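Local coordinates for suppressor protein MPT5 (Saccharomyces cerevisiae, PDB 5BZ1) that binds short recognition sequences in the 3'-UTRs of target mRNAs through its Pumilio repeats and regulates their expression after transcription, at residues A[155-160]-A[184-189]. Residues are numbered along the deposited sequence; the frame is centred on the assembly and turned at random.
Sequences SKFGFI and QKLLSV. With nucleotides of chain B.
Leu186 and Phe157 cover the most surface here: methyl CD1 of Leu186 approaches the Phe157 ring obliquely, 3.6 Å from CD2 and almost as near to CE2. The two side chains run past each other in opposite directions. With CG of Leu186 anti to its own nitrogen (chi1 179°), the isobutyl group reaches back toward 155-160 and forks, CD1 going to the ring and CD2 to the branch methyl CG2 of Ile160, 3.9 Å away. Farther out along the ring, CG2 of Val189 sits near the ring plane at the edge, 3.9 Å from CE2, its side chain crossing that of Phe157 at about a right angle. The contact is therefore wholly apolar. Without the ring, as with an alanine at Phe157, CD1 of Leu186 and CG2 of Val189 would probably lose their common partner, leaving a gap between the two segments. Ile149 of helix 141-151 also packs on Leu186 and Val189, while Ile198 of helix 192-204 touches Leu186. At the other end of 184-189, Gln184 points to the RNA and donates from NE2 to N1 of A4 of chain B, 2.9 Å and nearly straight at 174°. This is the stacking of Pumilio repeat 4 on repeat 5 in a PUF domain: hydrophobic side chains join neighbouring helical repeats, and the same helix 179-189 carries a base-reading glutamine.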
ATOM      1  N   SER A 155      -6.607  15.227  -4.278  1.00 29.49           N
ATOM      2  CA  SER A 155      -7.800  15.721  -4.963  1.00 32.82           C
ATOM      3  C   SER A 155      -7.873  15.237  -6.421  1.00 33.87           C
ATOM      4  O   SER A 155      -8.902  15.399  -7.081  1.00 36.76           O
ATOM      5  CB  SER A 155      -7.849  17.248  -4.926  1.00 33.34           C
ATOM      6  OG  SER A 155      -6.893  17.806  -5.808  1.00 38.15           O
ATOM      7  N   LYS A 156      -6.785  14.646  -6.915  1.00 31.03           N
ATOM      8  CA  LYS A 156      -6.728  14.132  -8.282  1.00 32.81           C
ATOM      9  C   LYS A 156      -6.897  12.612  -8.332  1.00 34.15           C
ATOM     10  O   LYS A 156      -6.990  12.031  -9.416  1.00 33.23           O
ATOM     11  CB  LYS A 156      -5.390  14.496  -8.939  1.00 32.27           C
ATOM     12  CG  LYS A 156      -4.945  15.943  -8.766  1.00 33.56           C
ATOM     13  CD  LYS A 156      -5.843  16.916  -9.513  1.00 31.04           C
ATOM     14  CE  LYS A 156      -5.238  18.317  -9.507  1.00 31.24           C
ATOM     15  NZ  LYS A 156      -6.137  19.328 -10.138  1.00 30.15           N
ATOM     16  N   PHE A 157      -6.941  11.974  -7.163  1.00 33.04           N
ATOM     17  CA  PHE A 157      -6.924  10.508  -7.077  1.00 36.04           C
ATOM     18  C   PHE A 157      -8.226   9.833  -7.531  1.00 36.13           C
ATOM     19  O   PHE A 157      -8.364   8.611  -7.415  1.00 37.36           O
ATOM     20  CB  PHE A 157      -6.602  10.045  -5.648  1.00 31.39           C
ATOM     21  CG  PHE A 157      -5.184  10.318  -5.205  1.00 35.38           C
ATOM     22  CD1 PHE A 157      -4.242  10.831  -6.088  1.00 33.30           C
ATOM     23  CD2 PHE A 157      -4.794  10.047  -3.897  1.00 36.77           C
ATOM     24  CE1 PHE A 157      -2.938  11.079  -5.674  1.00 28.41           C
ATOM     25  CE2 PHE A 157      -3.494  10.291  -3.476  1.00 37.88           C
ATOM     26  CZ  PHE A 157      -2.566  10.808  -4.366  1.00 28.94           C
ATOM     27  N   GLY A 158      -9.169  10.625  -8.039  1.00 32.35           N
ATOM     28  CA  GLY A 158     -10.486  10.136  -8.417  1.00 32.36           C
ATOM     29  C   GLY A 158     -10.535   8.861  -9.245  1.00 34.09           C
ATOM     30  O   GLY A 158     -11.272   7.933  -8.910  1.00 31.74           O
ATOM     31  N   PHE A 159      -9.749   8.805 -10.318  1.00 29.47           N
ATOM     32  CA  PHE A 159      -9.773   7.649 -11.213  1.00 29.11           C
ATOM     33  C   PHE A 159      -9.244   6.375 -10.555  1.00 28.45           C
ATOM     34  O   PHE A 159      -9.635   5.264 -10.925  1.00 29.14           O
ATOM     35  CB  PHE A 159      -9.013   7.944 -12.509  1.00 24.03           C
ATOM     36  CG  PHE A 159      -7.514   7.910 -12.367  1.00 29.32           C
ATOM     37  CD1 PHE A 159      -6.801   6.765 -12.702  1.00 31.89           C
ATOM     38  CD2 PHE A 159      -6.815   9.029 -11.935  1.00 28.90           C
ATOM     39  CE1 PHE A 159      -5.420   6.730 -12.595  1.00 29.01           C
ATOM     40  CE2 PHE A 159      -5.430   9.003 -11.826  1.00 29.09           C
ATOM     41  CZ  PHE A 159      -4.734   7.852 -12.157  1.00 25.00           C
ATOM     42  N   ILE A 160      -8.352   6.545  -9.585  1.00 25.51           N
ATOM     43  CA  ILE A 160      -7.809   5.416  -8.841  1.00 27.54           C
ATOM     44  C   ILE A 160      -8.835   4.897  -7.831  1.00 31.80           C
ATOM     45  O   ILE A 160      -9.103   3.695  -7.774  1.00 33.12           O
ATOM     46  CB  ILE A 160      -6.510   5.797  -8.108  1.00 27.04           C
ATOM     47  CG1 ILE A 160      -5.473   6.338  -9.096  1.00 27.46           C
ATOM     48  CG2 ILE A 160      -5.943   4.600  -7.366  1.00 28.18           C
ATOM     49  CD1 ILE A 160      -4.196   6.845  -8.443  1.00 24.05           C
ATOM     50  N   GLN A 184      -1.192   0.223  -0.626  1.00 24.39           N
ATOM     51  CA  GLN A 184      -0.582   0.712   0.609  1.00 28.36           C
ATOM     52  C   GLN A 184       0.011   2.110   0.426  1.00 30.19           C
ATOM     53  O   GLN A 184      -0.091   2.952   1.321  1.00 28.79           O
ATOM     54  CB  GLN A 184       0.496  -0.259   1.101  1.00 28.94           C
ATOM     55  CG  GLN A 184      -0.052  -1.592   1.605  1.00 42.97           C
ATOM     56  CD  GLN A 184       1.039  -2.564   2.013  1.00 46.42           C
ATOM     57  OE1 GLN A 184       1.838  -2.281   2.906  1.00 53.16           O
ATOM     58  NE2 GLN A 184       1.075  -3.718   1.358  1.00 41.56           N
ATOM     59  N   LYS A 185       0.634   2.349  -0.727  1.00 24.07           N
ATOM     60  CA  LYS A 185       1.166   3.673  -1.047  1.00 29.05           C
ATOM     61  C   LYS A 185       0.034   4.693  -1.063  1.00 22.17           C
ATOM     62  O   LYS A 185       0.136   5.759  -0.458  1.00 26.03           O
ATOM     63  CB  LYS A 185       1.862   3.669  -2.411  1.00 27.12           C
ATOM     64  CG  LYS A 185       3.018   2.687  -2.534  1.00 35.64           C
ATOM     65  CD  LYS A 185       4.109   2.971  -1.522  1.00 41.26           C
ATOM     66  CE  LYS A 185       5.216   1.922  -1.594  1.00 49.98           C
ATOM     67  NZ  LYS A 185       5.916   1.884  -2.912  1.00 52.65           N
ATOM     68  N   LEU A 186      -1.044   4.345  -1.759  1.00 21.73           N
ATOM     69  CA  LEU A 186      -2.224   5.196  -1.848  1.00 25.75           C
ATOM     70  C   LEU A 186      -2.792   5.531  -0.470  1.00 28.93           C
ATOM     71  O   LEU A 186      -3.057   6.696  -0.167  1.00 28.59           O
ATOM     72  CB  LEU A 186      -3.296   4.510  -2.694  1.00 25.94           C
ATOM     73  CG  LEU A 186      -4.607   5.277  -2.861  1.00 32.92           C
ATOM     74  CD1 LEU A 186      -4.405   6.508  -3.739  1.00 23.58           C
ATOM     75  CD2 LEU A 186      -5.683   4.383  -3.432  1.00 31.77           C
ATOM     76  N   LEU A 187      -2.970   4.505   0.359  1.00 30.22           N
ATOM     77  CA  LEU A 187      -3.573   4.674   1.679  1.00 33.23           C
ATOM     78  C   LEU A 187      -2.715   5.542   2.595  1.00 31.80           C
ATOM     79  O   LEU A 187      -3.227   6.170   3.522  1.00 33.10           O
ATOM     80  CB  LEU A 187      -3.833   3.313   2.334  1.00 29.99           C
ATOM     81  CG  LEU A 187      -4.962   2.453   1.763  1.00 31.25           C
ATOM     82  CD1 LEU A 187      -4.994   1.088   2.429  1.00 32.93           C
ATOM     83  CD2 LEU A 187      -6.299   3.141   1.931  1.00 29.29           C
ATOM     84  N   SER A 188      -1.414   5.587   2.327  1.00 28.72           N
ATOM     85  CA  SER A 188      -0.493   6.334   3.177  1.00 31.46           C
ATOM     86  C   SER A 188      -0.532   7.841   2.916  1.00 29.96           C
ATOM     87  O   SER A 188      -0.035   8.622   3.728  1.00 35.40           O
ATOM     88  CB  SER A 188       0.937   5.814   3.011  1.00 30.42           C
ATOM     89  OG  SER A 188       1.433   6.096   1.716  1.00 31.27           O
ATOM     90  N   VAL A 189      -1.126   8.250   1.798  1.00 25.79           N
ATOM     91  CA  VAL A 189      -1.149   9.671   1.436  1.00 34.28           C
ATOM     92  C   VAL A 189      -2.539  10.244   1.132  1.00 29.88           C
ATOM     93  O   VAL A 189      -2.718  11.460   1.146  1.00 33.64           O
ATOM     94  CB  VAL A 189      -0.230   9.970   0.222  1.00 34.17           C
ATOM     95  CG1 VAL A 189       1.218   9.641   0.539  1.00 34.60           C
ATOM     96  CG2 VAL A 189      -0.703   9.201  -0.997  1.00 25.89           C
TER
ATOM     97  P     A B   4       8.011 -13.341   2.714  1.00 29.31           P
ATOM     98  OP1   A B   4       9.127 -13.964   1.963  1.00 29.65           O
ATOM     99  OP2   A B   4       8.292 -12.460   3.877  1.00 32.23           O
ATOM    100  O5'   A B   4       7.113 -12.507   1.700  1.00 33.16           O
ATOM    101  C5'   A B   4       6.511 -13.126   0.572  1.00 29.74           C
ATOM    102  C4'   A B   4       5.972 -12.094  -0.382  1.00 24.28           C
ATOM    103  O4'   A B   4       4.896 -11.362   0.256  1.00 28.36           O
ATOM    104  C3'   A B   4       6.953 -11.013  -0.804  1.00 29.81           C
ATOM    105  O3'   A B   4       7.822 -11.438  -1.839  1.00 31.98           O
ATOM    106  C2'   A B   4       6.033  -9.865  -1.206  1.00 33.22           C
ATOM    107  O2'   A B   4       5.531 -10.052  -2.523  1.00 33.24           O
ATOM    108  C1'   A B   4       4.877 -10.030  -0.211  1.00 29.51           C
ATOM    109  N9    A B   4       4.984  -9.119   0.947  1.00 28.00           N
ATOM    110  C8    A B   4       5.764  -9.260   2.073  1.00 28.97           C
ATOM    111  N7    A B   4       5.635  -8.271   2.926  1.00 31.24           N
ATOM    112  C5    A B   4       4.711  -7.417   2.333  1.00 29.31           C
ATOM    113  C6    A B   4       4.149  -6.186   2.735  1.00 28.32           C
ATOM    114  N6    A B   4       4.443  -5.564   3.880  1.00 30.58           N
ATOM    115  N1    A B   4       3.259  -5.607   1.900  1.00 30.10           N
ATOM    116  C2    A B   4       2.955  -6.220   0.747  1.00 34.35           C
ATOM    117  N3    A B   4       3.413  -7.373   0.261  1.00 33.82           N
ATOM    118  C4    A B   4       4.302  -7.929   1.109  1.00 29.04           C
TER